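Local atomic coordinates of transcriptional regulator nlh2 (Aquifex aeolicus, PDB entry 4G3V), a protein that probably activates sigma-54-dependent transcription under the control of its regulatory GAF domain. Residues V42-R56 with S59-K73. Residues are numbered along the deposited sequence; the frame is centred on the assembly and turned at random.
Sequences VEHSFIAIREGNTLR and SSYGYFLNKDVAFKK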
ATOM      1  N   VAL A  42       3.308 -10.332  14.282  1.00 36.89           N
ATOM      2  CA  VAL A  42       4.172 -11.155  13.443  1.00 37.61           C
ATOM      3  C   VAL A  42       5.492 -11.372  14.155  1.00 38.64           C
ATOM      4  O   VAL A  42       6.330 -10.477  14.202  1.00 38.13           O
ATOM      5  CB  VAL A  42       4.429 -10.490  12.086  1.00 34.57           C
ATOM      6  CG1 VAL A  42       5.451 -11.282  11.287  1.00 33.71           C
ATOM      7  CG2 VAL A  42       3.126 -10.351  11.323  1.00 33.80           C
ATOM      8  N   GLU A  43       5.678 -12.570  14.702  1.00 39.70           N
ATOM      9  CA  GLU A  43       6.802 -12.826  15.595  1.00 43.34           C
ATOM     10  C   GLU A  43       8.097 -13.217  14.878  1.00 40.60           C
ATOM     11  O   GLU A  43       9.177 -13.046  15.427  1.00 39.69           O
ATOM     12  CB  GLU A  43       6.404 -13.887  16.636  1.00 50.65           C
ATOM     13  CG  GLU A  43       5.391 -13.362  17.674  1.00 56.87           C
ATOM     14  CD  GLU A  43       4.450 -14.440  18.208  1.00 65.59           C
ATOM     15  OE1 GLU A  43       3.482 -14.787  17.497  1.00 71.82           O
ATOM     16  OE2 GLU A  43       4.662 -14.936  19.335  1.00 66.37           O
ATOM     17  N   HIS A  44       7.993 -13.735  13.658  1.00 37.21           N
ATOM     18  CA  HIS A  44       9.166 -14.119  12.881  1.00 35.36           C
ATOM     19  C   HIS A  44       9.043 -13.589  11.458  1.00 32.03           C
ATOM     20  O   HIS A  44       8.028 -13.803  10.796  1.00 32.15           O
ATOM     21  CB  HIS A  44       9.309 -15.644  12.832  1.00 36.68           C
ATOM     22  CG  HIS A  44       9.211 -16.308  14.176  1.00 39.48           C
ATOM     23  ND1 HIS A  44      10.278 -16.407  15.032  1.00 42.63           N
ATOM     24  CD2 HIS A  44       8.165 -16.903  14.801  1.00 43.34           C
ATOM     25  CE1 HIS A  44       9.906 -17.043  16.135  1.00 44.93           C
ATOM     26  NE2 HIS A  44       8.629 -17.358  16.016  1.00 45.49           N
ATOM     27  N   SER A  45      10.081 -12.929  10.968  1.00 29.62           N
ATOM     28  CA  SER A  45      10.002 -12.325   9.645  1.00 29.71           C
ATOM     29  C   SER A  45      11.372 -11.964   9.135  1.00 29.61           C
ATOM     30  O   SER A  45      12.319 -11.835   9.913  1.00 29.81           O
ATOM     31  CB  SER A  45       9.152 -11.044   9.689  1.00 30.21           C
ATOM     32  OG  SER A  45       9.740 -10.085  10.552  1.00 29.04           O
ATOM     33  N   PHE A  46      11.474 -11.785   7.822  1.00 27.74           N
ATOM     34  CA  PHE A  46      12.691 -11.272   7.237  1.00 27.75           C
ATOM     35  C   PHE A  46      12.397 -10.568   5.927  1.00 27.11           C
ATOM     36  O   PHE A  46      11.358 -10.780   5.321  1.00 26.60           O
ATOM     37  CB  PHE A  46      13.755 -12.379   7.069  1.00 29.90           C
ATOM     38  CG  PHE A  46      13.408 -13.447   6.054  1.00 29.72           C
ATOM     39  CD1 PHE A  46      13.548 -13.213   4.696  1.00 31.05           C
ATOM     40  CD2 PHE A  46      12.986 -14.696   6.473  1.00 32.58           C
ATOM     41  CE1 PHE A  46      13.235 -14.212   3.757  1.00 30.70           C
ATOM     42  CE2 PHE A  46      12.680 -15.702   5.557  1.00 30.76           C
ATOM     43  CZ  PHE A  46      12.807 -15.463   4.199  1.00 30.07           C
ATOM     44  N   ILE A  47      13.309  -9.679   5.547  1.00 27.31           N
ATOM     45  CA  ILE A  47      13.283  -9.024   4.258  1.00 26.40           C
ATOM     46  C   ILE A  47      14.583  -9.427   3.585  1.00 28.75           C
ATOM     47  O   ILE A  47      15.661  -9.226   4.146  1.00 29.87           O
ATOM     48  CB  ILE A  47      13.166  -7.495   4.405  1.00 25.83           C
ATOM     49  CG1 ILE A  47      11.807  -7.149   5.009  1.00 26.02           C
ATOM     50  CG2 ILE A  47      13.354  -6.806   3.073  1.00 26.36           C
ATOM     51  CD1 ILE A  47      11.664  -5.714   5.522  1.00 25.08           C
ATOM     52  N   ALA A  48      14.469 -10.057   2.416  1.00 28.71           N
ATOM     53  CA  ALA A  48      15.631 -10.492   1.650  1.00 30.41           C
ATOM     54  C   ALA A  48      15.761  -9.638   0.397  1.00 31.77           C
ATOM     55  O   ALA A  48      14.762  -9.257  -0.221  1.00 29.96           O
ATOM     56  CB  ALA A  48      15.503 -11.940   1.278  1.00 33.07           C
ATOM     57  N   ILE A  49      17.000  -9.331   0.033  1.00 33.37           N
ATOM     58  CA  ILE A  49      17.256  -8.429  -1.068  1.00 33.99           C
ATOM     59  C   ILE A  49      18.114  -9.097  -2.125  1.00 35.77           C
ATOM     60  O   ILE A  49      18.991  -9.905  -1.812  1.00 36.63           O
ATOM     61  CB  ILE A  49      17.957  -7.166  -0.559  1.00 37.52           C
ATOM     62  CG1 ILE A  49      17.040  -6.467   0.440  1.00 38.67           C
ATOM     63  CG2 ILE A  49      18.306  -6.251  -1.716  1.00 42.29           C
ATOM     64  CD1 ILE A  49      17.686  -5.316   1.190  1.00 43.24           C
ATOM     65  N   ARG A  50      17.851  -8.737  -3.376  1.00 36.77           N
ATOM     66  CA  ARG A  50      18.557  -9.300  -4.522  1.00 37.85           C
ATOM     67  C   ARG A  50      19.961  -8.739  -4.647  1.00 42.04           C
ATOM     68  O   ARG A  50      20.151  -7.531  -4.726  1.00 41.15           O
ATOM     69  CB  ARG A  50      17.790  -8.983  -5.792  1.00 38.84           C
ATOM     70  CG  ARG A  50      18.300  -9.676  -7.032  1.00 44.11           C
ATOM     71  CD  ARG A  50      17.264  -9.495  -8.125  1.00 47.45           C
ATOM     72  NE  ARG A  50      17.483 -10.328  -9.297  1.00 51.55           N
ATOM     73  CZ  ARG A  50      16.529 -10.624 -10.180  1.00 54.96           C
ATOM     74  NH1 ARG A  50      15.294 -10.161 -10.010  1.00 53.70           N
ATOM     75  NH2 ARG A  50      16.798 -11.390 -11.228  1.00 57.63           N
ATOM     76  N   GLU A  51      20.939  -9.632  -4.665  1.00 43.83           N
ATOM     77  CA  GLU A  51      22.320  -9.260  -4.945  1.00 50.03           C
ATOM     78  C   GLU A  51      22.758 -10.095  -6.132  1.00 51.37           C
ATOM     79  O   GLU A  51      22.948 -11.300  -6.004  1.00 53.54           O
ATOM     80  CB  GLU A  51      23.209  -9.537  -3.733  1.00 56.36           C
ATOM     81  CG  GLU A  51      22.753  -8.824  -2.465  1.00 63.93           C
ATOM     82  CD  GLU A  51      23.575  -9.206  -1.244  1.00 70.53           C
ATOM     83  OE1 GLU A  51      24.492 -10.048  -1.377  1.00 72.54           O
ATOM     84  OE2 GLU A  51      23.300  -8.667  -0.148  1.00 73.33           O
ATOM     85  N   GLY A  52      22.900  -9.454  -7.287  1.00 53.57           N
ATOM     86  CA  GLY A  52      23.132 -10.172  -8.524  1.00 54.00           C
ATOM     87  C   GLY A  52      21.877 -10.929  -8.907  1.00 55.57           C
ATOM     88  O   GLY A  52      20.869 -10.325  -9.296  1.00 56.35           O
ATOM     89  N   ASN A  53      21.924 -12.254  -8.787  1.00 55.84           N
ATOM     90  CA  ASN A  53      20.750 -13.080  -9.051  1.00 56.31           C
ATOM     91  C   ASN A  53      20.419 -13.981  -7.860  1.00 53.49           C
ATOM     92  O   ASN A  53      19.861 -15.059  -8.026  1.00 54.53           O
ATOM     93  CB  ASN A  53      20.960 -13.932 -10.315  1.00 57.94           C
ATOM     94  CG  ASN A  53      19.653 -14.247 -11.033  1.00 62.01           C
ATOM     95  OD1 ASN A  53      18.735 -13.423 -11.060  1.00 63.60           O
ATOM     96  ND2 ASN A  53      19.559 -15.445 -11.608  1.00 61.53           N
ATOM     97  N   THR A  54      20.770 -13.536  -6.657  1.00 52.22           N
ATOM     98  CA  THR A  54      20.492 -14.306  -5.449  1.00 52.19           C
ATOM     99  C   THR A  54      19.898 -13.387  -4.389  1.00 48.84           C
ATOM    100  O   THR A  54      20.263 -12.216  -4.312  1.00 48.80           O
ATOM    101  CB  THR A  54      21.775 -14.974  -4.891  1.00 60.62           C
ATOM    102  OG1 THR A  54      21.458 -15.746  -3.728  1.00 64.21           O
ATOM    103  CG2 THR A  54      22.806 -13.930  -4.518  1.00 62.66           C
ATOM    104  N   LEU A  55      18.981 -13.917  -3.582  1.00 45.50           N
ATOM    105  CA  LEU A  55      18.414 -13.157  -2.474  1.00 44.18           C
ATOM    106  C   LEU A  55      19.219 -13.405  -1.210  1.00 46.07           C
ATOM    107  O   LEU A  55      19.535 -14.548  -0.885  1.00 49.95           O
ATOM    108  CB  LEU A  55      16.974 -13.576  -2.182  1.00 46.67           C
ATOM    109  CG  LEU A  55      15.841 -13.160  -3.109  1.00 47.28           C
ATOM    110  CD1 LEU A  55      14.513 -13.477  -2.433  1.00 47.23           C
ATOM    111  CD2 LEU A  55      15.921 -11.699  -3.477  1.00 49.11           C
ATOM    112  N   ARG A  56      19.532 -12.337  -0.492  1.00 43.01           N
ATOM    113  CA  ARG A  56      20.163 -12.460   0.811  1.00 45.30           C
ATOM    114  C   ARG A  56      19.350 -11.729   1.864  1.00 43.48           C
ATOM    115  O   ARG A  56      18.839 -10.643   1.608  1.00 40.82           O
ATOM    116  CB  ARG A  56      21.567 -11.872   0.777  1.00 50.71           C
ATOM    117  CG  ARG A  56      22.548 -12.672  -0.057  1.00 60.62           C
ATOM    118  CD  ARG A  56      23.939 -12.547   0.518  1.00 68.36           C
ATOM    119  NE  ARG A  56      24.006 -13.098   1.871  1.00 74.78           N
ATOM    120  CZ  ARG A  56      24.788 -12.632   2.843  1.00 79.46           C
ATOM    121  NH1 ARG A  56      25.587 -11.588   2.635  1.00 80.32           N
ATOM    122  NH2 ARG A  56      24.768 -13.212   4.037  1.00 81.44           N
ATOM    123  N   SER A  59      17.389  -7.957   6.603  1.00 36.71           N
ATOM    124  CA  SER A  59      16.873  -7.632   7.924  1.00 34.37           C
ATOM    125  C   SER A  59      15.992  -8.766   8.416  1.00 31.97           C
ATOM    126  O   SER A  59      15.395  -9.494   7.619  1.00 31.52           O
ATOM    127  CB  SER A  59      16.068  -6.338   7.859  1.00 38.79           C
ATOM    128  OG  SER A  59      15.788  -5.862   9.155  1.00 38.92           O
ATOM    129  N   SER A  60      15.897  -8.921   9.729  1.00 33.92           N
ATOM    130  CA  SER A  60      15.168 -10.048  10.274  1.00 36.61           C
ATOM    131  C   SER A  60      14.585  -9.714  11.633  1.00 37.34           C
ATOM    132  O   SER A  60      14.992  -8.741  12.278  1.00 38.28           O
ATOM    133  CB  SER A  60      16.094 -11.259  10.390  1.00 42.44           C
ATOM    134  OG  SER A  60      17.194 -10.971  11.232  1.00 46.70           O
ATOM    135  N   TYR A  61      13.630 -10.526  12.067  1.00 37.63           N
ATOM    136  CA  TYR A  61      13.016 -10.338  13.371  1.00 37.75           C
ATOM    137  C   TYR A  61      12.608 -11.685  13.942  1.00 36.89           C
ATOM    138  O   TYR A  61      12.093 -12.539  13.218  1.00 39.67           O
ATOM    139  CB  TYR A  61      11.799  -9.420  13.261  1.00 38.52           C
ATOM    140  CG  TYR A  61      11.196  -9.081  14.603  1.00 41.30           C
ATOM    141  CD1 TYR A  61      10.242  -9.907  15.179  1.00 44.15           C
ATOM    142  CD2 TYR A  61      11.583  -7.943  15.296  1.00 43.67           C
ATOM    143  CE1 TYR A  61       9.689  -9.616  16.401  1.00 46.93           C
ATOM    144  CE2 TYR A  61      11.035  -7.643  16.537  1.00 45.86           C
ATOM    145  CZ  TYR A  61      10.086  -8.488  17.081  1.00 47.71           C
ATOM    146  OH  TYR A  61       9.520  -8.217  18.308  1.00 51.90           O
ATOM    147  N   GLY A  62      12.832 -11.870  15.243  1.00 38.60           N
ATOM    148  CA  GLY A  62      12.543 -13.134  15.893  1.00 40.71           C
ATOM    149  C   GLY A  62      13.588 -14.211  15.642  1.00 45.45           C
ATOM    150  O   GLY A  62      14.784 -13.992  15.781  1.00 47.13           O
ATOM    151  N   TYR A  63      13.121 -15.386  15.245  1.00 50.77           N
ATOM    152  CA  TYR A  63      13.979 -16.551  15.070  1.00 54.80           C
ATOM    153  C   TYR A  63      15.090 -16.307  14.055  1.00 53.94           C
ATOM    154  O   TYR A  63      16.177 -16.865  14.174  1.00 54.68           O
ATOM    155  CB  TYR A  63      13.148 -17.762  14.633  1.00 61.86           C
ATOM    156  CG  TYR A  63      13.991 -18.992  14.396  1.00 68.00           C
ATOM    157  CD1 TYR A  63      14.335 -19.835  15.448  1.00 71.47           C
ATOM    158  CD2 TYR A  63      14.462 -19.299  13.128  1.00 69.41           C
ATOM    159  CE1 TYR A  63      15.116 -20.957  15.240  1.00 73.49           C
ATOM    160  CE2 TYR A  63      15.242 -20.418  12.909  1.00 72.84           C
ATOM    161  CZ  TYR A  63      15.566 -21.243  13.970  1.00 75.22           C
ATOM    162  OH  TYR A  63      16.347 -22.361  13.766  1.00 78.04           O
ATOM    163  N   PHE A  64      14.817 -15.476  13.057  1.00 49.41           N
ATOM    164  CA  PHE A  64      15.792 -15.218  11.999  1.00 46.46           C
ATOM    165  C   PHE A  64      16.921 -14.272  12.405  1.00 48.37           C
ATOM    166  O   PHE A  64      17.866 -14.060  11.640  1.00 48.88           O
ATOM    167  CB  PHE A  64      15.070 -14.673  10.781  1.00 43.83           C
ATOM    168  CG  PHE A  64      14.129 -15.660  10.183  1.00 44.21           C
ATOM    169  CD1 PHE A  64      14.576 -16.567   9.244  1.00 46.76           C
ATOM    170  CD2 PHE A  64      12.809 -15.702  10.581  1.00 43.51           C
ATOM    171  CE1 PHE A  64      13.721 -17.492   8.700  1.00 46.65           C
ATOM    172  CE2 PHE A  64      11.946 -16.625  10.036  1.00 46.16           C
ATOM    173  CZ  PHE A  64      12.401 -17.523   9.095  1.00 46.83           C
ATOM    174  N   LEU A  65      16.834 -13.703  13.599  1.00 48.93           N
ATOM    175  CA  LEU A  65      17.885 -12.811  14.053  1.00 50.13           C
ATOM    176  C   LEU A  65      19.238 -13.518  13.981  1.00 54.17           C
ATOM    177  O   LEU A  65      19.362 -14.675  14.388  1.00 54.98           O
ATOM    178  CB  LEU A  65      17.622 -12.359  15.481  1.00 49.21           C
ATOM    179  CG  LEU A  65      18.513 -11.204  15.942  1.00 51.27           C
ATOM    180  CD1 LEU A  65      18.171  -9.932  15.177  1.00 52.32           C
ATOM    181  CD2 LEU A  65      18.352 -10.996  17.430  1.00 50.63           C
ATOM    182  N   ASN A  66      20.239 -12.819  13.449  1.00 56.21           N
ATOM    183  CA  ASN A  66      21.611 -13.333  13.381  1.00 58.33           C
ATOM    184  C   ASN A  66      21.729 -14.636  12.600  1.00 61.47           C
ATOM    185  O   ASN A  66      22.476 -15.536  12.985  1.00 64.51           O
ATOM    186  CB  ASN A  66      22.194 -13.522  14.789  1.00 57.82           C
ATOM    187  CG  ASN A  66      22.366 -12.208  15.530  1.00 59.69           C
ATOM    188  OD1 ASN A  66      22.754 -11.197  14.942  1.00 61.47           O
ATOM    189  ND2 ASN A  66      22.068 -12.214  16.821  1.00 59.29           N
ATOM    190  N   LYS A  67      20.991 -14.730  11.502  1.00 61.90           N
ATOM    191  CA  LYS A  67      21.091 -15.886  10.615  1.00 65.34           C
ATOM    192  C   LYS A  67      21.344 -15.443   9.174  1.00 66.08           C
ATOM    193  O   LYS A  67      20.636 -14.580   8.646  1.00 66.70           O
ATOM    194  CB  LYS A  67      19.829 -16.749  10.715  1.00 67.32           C
ATOM    195  CG  LYS A  67      19.636 -17.364  12.100  1.00 70.29           C
ATOM    196  CD  LYS A  67      18.558 -18.433  12.112  1.00 72.82           C
ATOM    197  CE  LYS A  67      18.554 -19.209  13.426  1.00 74.37           C
ATOM    198  NZ  LYS A  67      18.276 -18.355  14.615  1.00 74.11           N
ATOM    199  N   ASP A  68      22.371 -16.026   8.556  1.00 65.96           N
ATOM    200  CA  ASP A  68      22.759 -15.692   7.191  1.00 70.70           C
ATOM    201  C   ASP A  68      22.195 -16.727   6.229  1.00 70.53           C
ATOM    202  O   ASP A  68      22.569 -17.900   6.280  1.00 72.04           O
ATOM    203  CB  ASP A  68      24.285 -15.646   7.065  1.00 77.02           C
ATOM    204  CG  ASP A  68      24.895 -14.465   7.802  1.00 83.53           C
ATOM    205  OD1 ASP A  68      24.310 -13.359   7.745  1.00 85.86           O
ATOM    206  OD2 ASP A  68      25.957 -14.644   8.442  1.00 86.28           O
ATOM    207  N   VAL A  69      21.296 -16.292   5.355  1.00 68.01           N
ATOM    208  CA  VAL A  69      20.580 -17.219   4.487  1.00 64.43           C
ATOM    209  C   VAL A  69      20.435 -16.666   3.080  1.00 60.52           C
ATOM    210  O   VAL A  69      20.055 -15.508   2.907  1.00 58.88           O
ATOM    211  CB  VAL A  69      19.170 -17.485   5.021  1.00 65.21           C
ATOM    212  CG1 VAL A  69      18.533 -18.628   4.263  1.00 66.45           C
ATOM    213  CG2 VAL A  69      19.217 -17.782   6.505  1.00 65.67           C
ATOM    214  N   ALA A  70      20.718 -17.499   2.082  1.00 57.76           N
ATOM    215  CA  ALA A  70      20.594 -17.089   0.691  1.00 57.34           C
ATOM    216  C   ALA A  70      19.587 -17.974  -0.048  1.00 56.84           C
ATOM    217  O   ALA A  70      19.517 -19.174   0.195  1.00 59.92           O
ATOM    218  CB  ALA A  70      21.950 -17.143   0.008  1.00 58.56           C
ATOM    219  N   PHE A  71      18.806 -17.365  -0.938  1.00 52.17           N
ATOM    220  CA  PHE A  71      17.823 -18.087  -1.750  1.00 49.03           C
ATOM    221  C   PHE A  71      18.092 -17.886  -3.230  1.00 50.19           C
ATOM    222  O   PHE A  71      18.336 -16.768  -3.679  1.00 50.83           O
ATOM    223  CB  PHE A  71      16.412 -17.565  -1.479  1.00 50.16           C
ATOM    224  CG  PHE A  71      15.927 -17.783  -0.072  1.00 52.86           C
ATOM    225  CD1 PHE A  71      16.150 -16.832   0.903  1.00 51.86           C
ATOM    226  CD2 PHE A  71      15.217 -18.924   0.264  1.00 55.06           C
ATOM    227  CE1 PHE A  71      15.687 -17.019   2.192  1.00 51.73           C
ATOM    228  CE2 PHE A  71      14.749 -19.113   1.558  1.00 55.72           C
ATOM    229  CZ  PHE A  71      14.987 -18.160   2.518  1.00 53.21           C
ATOM    230  N   LYS A  72      18.008 -18.965  -3.996  1.00 50.56           N
ATOM    231  CA  LYS A  72      18.131 -18.884  -5.443  1.00 50.43           C
ATOM    232  C   LYS A  72      16.739 -18.892  -6.053  1.00 45.83           C
ATOM    233  O   LYS A  72      15.794 -19.365  -5.426  1.00 41.34           O
ATOM    234  CB  LYS A  72      18.912 -20.088  -5.963  1.00 55.63           C
ATOM    235  CG  LYS A  72      20.256 -20.265  -5.286  1.00 60.72           C
ATOM    236  CD  LYS A  72      21.197 -19.126  -5.620  1.00 65.92           C
ATOM    237  CE  LYS A  72      21.776 -19.281  -7.019  1.00 70.81           C
ATOM    238  NZ  LYS A  72      22.700 -18.167  -7.357  1.00 72.51           N
ATOM    239  N   LYS A  73      16.611 -18.388  -7.279  1.00 43.93           N
ATOM    240  CA  LYS A  73      15.341 -18.474  -7.980  1.00 42.54           C
ATOM    241  C   LYS A  73      14.848 -19.913  -7.957  1.00 41.05           C
ATOM    242  O   LYS A  73      15.599 -20.853  -8.261  1.00 39.52           O
ATOM    243  CB  LYS A  73      15.464 -17.980  -9.419  1.00 43.75           C
ATOM    244  CG  LYS A  73      15.567 -16.477  -9.540  1.00 44.83           C
ATOM    245  CD  LYS A  73      15.333 -16.024 -10.974  1.00 48.46           C
ATOM    246  CE  LYS A  73      15.441 -14.511 -11.110  1.00 51.03           C
ATOM    247  NZ  LYS A  73      15.205 -14.077 -12.514  1.00 51.77           N
TER
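Phe46 puts the CD2 side of its ring over the centre of one face of Phe64, with Phe46 CD2 3.6 Å from Phe64 CE1; centroids 5.0 Å apart and planes at 63° make this an edge-to-face pair. At the edge of the Phe64 ring, near its plane, lies CB of His44. Phe71 reaches the far end of Phe46, CE1 of Phe71 lying 3.8 Å from CZ of Phe46, with planes 15° apart, nearly parallel yet offset so far that little of one ring covers the other. With chi1 of Phe46 at 67°, CG lies between the two backbone branches, and from there the ring reaches both neighbours. An alanine in place of Phe64 would probably leave the edge of Phe46 without the face it packs on and open a gap beside His44 CB. The imidazole of His44 works through its edge: Tyr63 N, in the ring plane, donates to His44 ND1 (3.0 Å). Glu43 O lies at the edge of the Tyr61 ring, 3.3 Å from Tyr61 CD1.

The two segments belong to two successive antiparallel hairpins of the GAF-domain sheet, strand 54-61 lying between 44-51 and 70-72; Phe64 comes from the connection between 54-61 and 70-72. Ser45 and Tyr61 form a hydrogen-bonded pair, as do Ile47 with Ser59 and Leu55 with Phe71. Thr78 of helix 76-84 touches Phe46, and Phe82 touches Leu55.

Phe71 O takes two donors: Leu55 N in the carbonyl plane at 2.9 Å, and Thr54 OG1 above that plane, not on a lone pair. Near the type II' turn, Arg50 NH2 donates to Asn53 OD1 (2.8 Å), nearly in line with the acceptor's C=O bond, while Arg50 NH1 binds Val126 O. Lys73 extends to the same amide, CE of Lys73 lying 3.5 Å from Asn53 OD1; its ammonium is also close to the guanidinium, a like-charge approach that the amide oxygen may ease.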